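Side-chain contacts in immunogenic protein MPT63/MPB63 (Mycobacterium tuberculosis, PDB 1LMI), which is a major secreted antigen with a beta-sandwich fold, whose biochemical function is not established: residues T16-V19 with G20-V23; A118-G122 with M123-L127. One frame throughout, in Å; residues are numbered along the deposited sequence.

Contact 1: residues T16-V19 with G20-V23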
ATOM      1  N   THR A  16      -7.020  11.229   8.605  1.00 13.87           N
ATOM      2  CA  THR A  16      -7.837  12.400   8.327  1.00 11.94           C
ATOM      3  C   THR A  16      -6.971  13.379   7.554  1.00 14.61           C
ATOM      4  O   THR A  16      -5.890  13.764   8.027  1.00 20.92           O
ATOM      5  CB  THR A  16      -8.365  12.974   9.642  1.00 18.09           C
ATOM      6  OG1 THR A  16      -9.361  12.082  10.199  1.00 24.18           O
ATOM      7  CG2 THR A  16      -9.120  14.270   9.469  1.00 18.51           C
ATOM      8  N   ASP A  17      -7.417  13.788   6.379  1.00 15.31           N
ATOM      9  CA  ASP A  17      -6.679  14.818   5.646  1.00 16.84           C
ATOM     10  C   ASP A  17      -7.527  16.067   5.405  1.00 15.00           C
ATOM     11  O   ASP A  17      -8.206  16.195   4.395  1.00 19.35           O
ATOM     12  CB  ASP A  17      -6.184  14.236   4.312  1.00 17.02           C
ATOM     13  CG  ASP A  17      -5.624  15.323   3.418  1.00 23.21           C
ATOM     14  OD1 ASP A  17      -5.218  16.405   3.896  1.00 20.13           O
ATOM     15  OD2 ASP A  17      -5.596  15.106   2.191  1.00 28.08           O
ATOM     16  N   THR A  18      -7.413  17.004   6.340  1.00 21.08           N
ATOM     17  CA  THR A  18      -8.273  18.183   6.244  1.00 19.45           C
ATOM     18  C   THR A  18      -7.813  19.145   5.158  1.00 26.43           C
ATOM     19  O   THR A  18      -8.581  19.994   4.684  1.00 45.65           O
ATOM     20  CB  THR A  18      -8.393  18.897   7.595  1.00 28.08           C
ATOM     21  OG1 THR A  18      -8.929  17.988   8.559  1.00 36.29           O
ATOM     22  CG2 THR A  18      -9.391  20.045   7.473  1.00 24.01           C
ATOM     23  N   VAL A  19      -6.577  19.055   4.672  1.00 21.34           N
ATOM     24  CA  VAL A  19      -6.266  19.893   3.501  1.00 16.77           C
ATOM     25  C   VAL A  19      -7.076  19.467   2.303  1.00 19.62           C
ATOM     26  O   VAL A  19      -7.557  20.278   1.508  1.00 22.11           O
ATOM     27  CB  VAL A  19      -4.767  19.825   3.174  1.00 17.51           C
ATOM     28  CG1 VAL A  19      -4.485  20.362   1.777  1.00 20.76           C
ATOM     29  CG2 VAL A  19      -3.960  20.621   4.210  1.00 19.14           C
ATOM     30  N   GLY A  20      -7.198  18.136   2.148  1.00 17.98           N
ATOM     31  CA  GLY A  20      -7.984  17.600   1.054  1.00 17.60           C
ATOM     32  C   GLY A  20      -9.457  17.359   1.382  1.00 16.13           C
ATOM     33  O   GLY A  20     -10.183  16.944   0.489  1.00 23.73           O
ATOM     34  N   GLN A  21      -9.855  17.619   2.615  1.00 18.85           N
ATOM     35  CA  GLN A  21     -11.201  17.433   3.114  1.00 23.43           C
ATOM     36  C   GLN A  21     -11.640  15.987   2.925  1.00 18.46           C
ATOM     37  O   GLN A  21     -12.768  15.702   2.545  1.00 25.03           O
ATOM     38  CB  GLN A  21     -12.206  18.328   2.368  1.00 32.68           C
ATOM     39  CG  GLN A  21     -13.078  19.119   3.335  1.00 43.66           C
ATOM     40  CD  GLN A  21     -12.183  19.803   4.365  1.00 38.50           C
ATOM     41  OE1 GLN A  21     -12.511  19.824   5.543  1.00 24.60           O
ATOM     42  NE2 GLN A  21     -11.069  20.330   3.877  1.00 40.76           N
ATOM     43  N   VAL A  22     -10.688  15.088   3.171  1.00 16.90           N
ATOM     44  CA  VAL A  22     -11.054  13.674   3.031  1.00 15.29           C
ATOM     45  C   VAL A  22     -10.635  12.953   4.311  1.00 12.02           C
ATOM     46  O   VAL A  22      -9.752  13.402   5.041  1.00 15.10           O
ATOM     47  CB  VAL A  22     -10.433  12.918   1.846  1.00 14.76           C
ATOM     48  CG1 VAL A  22     -11.026  13.430   0.535  1.00 21.21           C
ATOM     49  CG2 VAL A  22      -8.914  12.995   1.784  1.00 17.83           C
ATOM     50  N   VAL A  23     -11.313  11.838   4.542  1.00 14.19           N
ATOM     51  CA  VAL A  23     -10.936  10.853   5.542  1.00  9.67           C
ATOM     52  C   VAL A  23     -10.908   9.509   4.826  1.00 14.04           C
ATOM     53  O   VAL A  23     -11.831   9.171   4.075  1.00 13.90           O
ATOM     54  CB  VAL A  23     -11.920  10.785   6.716  1.00 12.21           C
ATOM     55  CG1 VAL A  23     -11.509   9.729   7.738  1.00 14.69           C
ATOM     56  CG2 VAL A  23     -12.050  12.163   7.359  1.00 11.99           C
TER
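Asp17 reaches over the turn of the beta hairpin formed by strands 12-17 and 22-33. Asp17 CB lies 3.9 Å from CG2 of Val22, the residue paired with it on the same face of the sheet. With CG anti to the backbone N (chi1 170°), the carboxylate swings toward the turn. There Asp17 OD1 accepts a hydrogen bond from the N of Gly20, 3.2 Å away, which arrives from above the carboxylate plane. Asp17 OD2 lies 3.6 Å from Gly20 CA, which keeps the carboxylate against the glycine. Two backbone bonds join Asp17 and Val22: Asp17 N to Val22 O (2.7 Å) and Val22 N to Asp17 O (3.0 Å). Gln21 and Val22 both face Asp17, which makes a G1 beta bulge; Gln21 takes its first position, which calls for positive phi (57° here). The Gln21 chain bends at chi2 and brings Gln21 NE2 2.6 Å from Thr18 O, in a weak, poorly angled bond. Its OE1 turns instead to Arg58. On the other face, Thr16 and Val23 lie side by side. The hairpin sits at the surface, where strand 12-17 is an edge strand of the four-stranded sheet. The Val23 side chain touches Ile57 and Arg58, and its backbone bonds Arg58.

Contact 2: residues A118-G122 with M123-L127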
ATOM      1  N   ALA A 118       4.472   0.265   4.321  1.00 12.72           N
ATOM      2  CA  ALA A 118       4.367   1.666   4.770  1.00 11.14           C
ATOM      3  C   ALA A 118       3.866   2.531   3.613  1.00 12.23           C
ATOM      4  O   ALA A 118       4.306   2.286   2.465  1.00 12.89           O
ATOM      5  CB  ALA A 118       5.711   2.185   5.243  1.00 11.36           C
ATOM      6  N   MET A 119       3.007   3.500   3.880  1.00  8.44           N
ATOM      7  CA  MET A 119       2.641   4.483   2.863  1.00  9.10           C
ATOM      8  C   MET A 119       3.425   5.765   3.172  1.00 11.13           C
ATOM      9  O   MET A 119       3.307   6.266   4.290  1.00 11.56           O
ATOM     10  CB  MET A 119       1.140   4.830   2.808  1.00 13.81           C
ATOM     11  CG  MET A 119       0.239   3.738   2.256  1.00 17.34           C
ATOM     12  SD  MET A 119      -1.505   4.300   2.040  1.00 20.05           S
ATOM     13  CE  MET A 119      -1.363   5.776   3.049  1.00 45.87           C
ATOM     14  N   ASN A 120       4.178   6.273   2.190  1.00 10.47           N
ATOM     15  CA  ASN A 120       4.964   7.498   2.324  1.00  9.90           C
ATOM     16  C   ASN A 120       4.667   8.398   1.127  1.00 10.93           C
ATOM     17  O   ASN A 120       4.621   7.912   0.007  1.00 12.67           O
ATOM     18  CB  ASN A 120       6.428   7.105   2.410  1.00 12.93           C
ATOM     19  CG  ASN A 120       7.467   8.223   2.535  1.00 13.20           C
ATOM     20  OD1 ASN A 120       8.189   8.283   3.552  1.00 17.77           O
ATOM     21  ND2 ASN A 120       7.548   9.031   1.504  1.00 14.11           N
ATOM     22  N   ASN A 121       4.472   9.698   1.441  1.00 11.15           N
ATOM     23  CA  ASN A 121       4.005  10.599   0.391  1.00 12.76           C
ATOM     24  C   ASN A 121       5.176  11.430  -0.171  1.00 12.08           C
ATOM     25  O   ASN A 121       4.818  12.430  -0.807  1.00 16.33           O
ATOM     26  CB  ASN A 121       2.909  11.555   0.890  1.00 13.86           C
ATOM     27  CG  ASN A 121       3.427  12.436   2.018  1.00 10.93           C
ATOM     28  OD1 ASN A 121       4.566  12.448   2.450  1.00 12.18           O
ATOM     29  ND2 ASN A 121       2.469  13.249   2.531  1.00 19.40           N
ATOM     30  N   GLY A 122       6.409  11.049   0.029  1.00 14.23           N
ATOM     31  CA  GLY A 122       7.581  11.821  -0.445  1.00 13.21           C
ATOM     32  C   GLY A 122       8.048  12.815   0.602  1.00 20.30           C
ATOM     33  O   GLY A 122       9.214  13.219   0.565  1.00 22.94           O
ATOM     34  N   MET A 123       7.135  13.166   1.507  1.00 19.75           N
ATOM     35  CA  MET A 123       7.449  14.113   2.581  1.00 21.15           C
ATOM     36  C   MET A 123       7.674  13.361   3.887  1.00 23.07           C
ATOM     37  O   MET A 123       8.566  13.698   4.666  1.00 23.62           O
ATOM     38  CB  MET A 123       6.351  15.170   2.687  1.00 24.19           C
ATOM     39  CG  MET A 123       5.956  15.813   1.364  1.00 32.22           C
ATOM     40  SD  MET A 123       7.151  17.055   0.823  1.00 35.15           S
ATOM     41  CE  MET A 123       6.958  18.300   2.102  1.00 47.90           C
ATOM     42  N   GLU A 124       6.880  12.319   4.158  1.00 15.98           N
ATOM     43  CA  GLU A 124       7.033  11.589   5.399  1.00 15.90           C
ATOM     44  C   GLU A 124       6.258  10.267   5.341  1.00 12.08           C
ATOM     45  O   GLU A 124       5.480  10.112   4.413  1.00 14.18           O
ATOM     46  CB  GLU A 124       6.459  12.387   6.577  1.00 13.55           C
ATOM     47  CG  GLU A 124       4.958  12.602   6.484  1.00 15.88           C
ATOM     48  CD  GLU A 124       4.454  13.679   7.434  1.00 18.57           C
ATOM     49  OE1 GLU A 124       4.831  13.647   8.620  1.00 19.33           O
ATOM     50  OE2 GLU A 124       3.672  14.540   6.943  1.00 21.43           O
ATOM     51  N   ASP A 125       6.477   9.390   6.301  1.00 12.63           N
ATOM     52  CA  ASP A 125       5.700   8.168   6.481  1.00 11.51           C
ATOM     53  C   ASP A 125       4.328   8.558   7.071  1.00 15.02           C
ATOM     54  O   ASP A 125       4.258   9.324   8.049  1.00 15.64           O
ATOM     55  CB  ASP A 125       6.333   7.161   7.413  1.00 13.07           C
ATOM     56  CG  ASP A 125       7.521   6.419   6.832  1.00 15.48           C
ATOM     57  OD1 ASP A 125       7.720   6.483   5.605  1.00 14.40           O
ATOM     58  OD2 ASP A 125       8.269   5.814   7.638  1.00 16.23           O
ATOM     59  N   LEU A 126       3.258   8.070   6.481  1.00 11.93           N
ATOM     60  CA  LEU A 126       1.899   8.373   6.924  1.00  9.91           C
ATOM     61  C   LEU A 126       1.280   7.205   7.681  1.00 10.88           C
ATOM     62  O   LEU A 126       0.743   7.402   8.778  1.00 15.38           O
ATOM     63  CB  LEU A 126       1.013   8.715   5.715  1.00 13.68           C
ATOM     64  CG  LEU A 126       1.368  10.017   4.989  1.00 17.86           C
ATOM     65  CD1 LEU A 126       0.451  10.192   3.797  1.00 12.29           C
ATOM     66  CD2 LEU A 126       1.313  11.234   5.911  1.00 15.04           C
ATOM     67  N   LEU A 127       1.351   6.017   7.105  1.00  9.80           N
ATOM     68  CA  LEU A 127       0.696   4.820   7.657  1.00  9.44           C
ATOM     69  C   LEU A 127       1.651   3.633   7.567  1.00 10.71           C
ATOM     70  O   LEU A 127       2.308   3.457   6.527  1.00 12.35           O
ATOM     71  CB  LEU A 127      -0.573   4.462   6.907  1.00  9.18           C
ATOM     72  CG  LEU A 127      -1.706   5.470   6.821  1.00  8.86           C
ATOM     73  CD1 LEU A 127      -2.827   5.010   5.892  1.00 13.47           C
ATOM     74  CD2 LEU A 127      -2.272   5.684   8.217  1.00 17.57           C
TER
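Asn121 places its CG between its own backbone N and carbonyl carbon (chi1 61°), which turns the amide back over the loop toward Met123 and Glu124. Met119 curls at its far end (chi3 -15°), bringing CE against Leu127. Met119 and Leu127 lie on the two strands of the beta hairpin 116-120 and 125-130, which carries a classic beta bulge: Leu126 and Leu127 both face Met119. Met119 O takes a nearly straight bond from Leu126 N at 2.8 Å and a weak one from Leu127 N at 3.4 Å. Met119 N in turn bonds Leu127 O. Beyond the bulge, Asn121 N bonds Glu124 O. The Asn121 amide oxygen then grips the turn twice. Met123 N comes to Asn121 OD1 from above the carbonyl plane at 2.8 Å, and Glu124 N reaches Asn121 OD1 at 2.9 Å. The Leu126 side chain crosses that of Asn121 at about a right angle, with Leu126 CD1 3.9 Å from Asn121 ND2. Asp125 lies on the same face as Asn120 and forms a salt bridge with Arg71. On the buried face, Trp26 and Met15 of the other sheet touch both Met119 and Leu127. Here packing is tight, with Met119 CE only 3.3 Å from Leu127 CD1.

Overall arrangement
Both contacts are bulged beta hairpins, but they belong to different sheets. Contact 1 joins two strands of the four-stranded antiparallel sheet, and contact 2 joins two of the five-stranded mixed sheet. Their centres are 15 Å apart and they do not touch. Contact 1 lies at the surface, with no buried residue, and is mainly polar: a carboxylate accepts a bond from a backbone N-H at its turn. Contact 2 is partly buried. An amide oxygen braces its turn in a comparable way, yet its strand end adds apolar packing against the opposite sheet. Strands 12-17 and 22-33, which meet in contact 1, also supply residues that cover the buried face of contact 2.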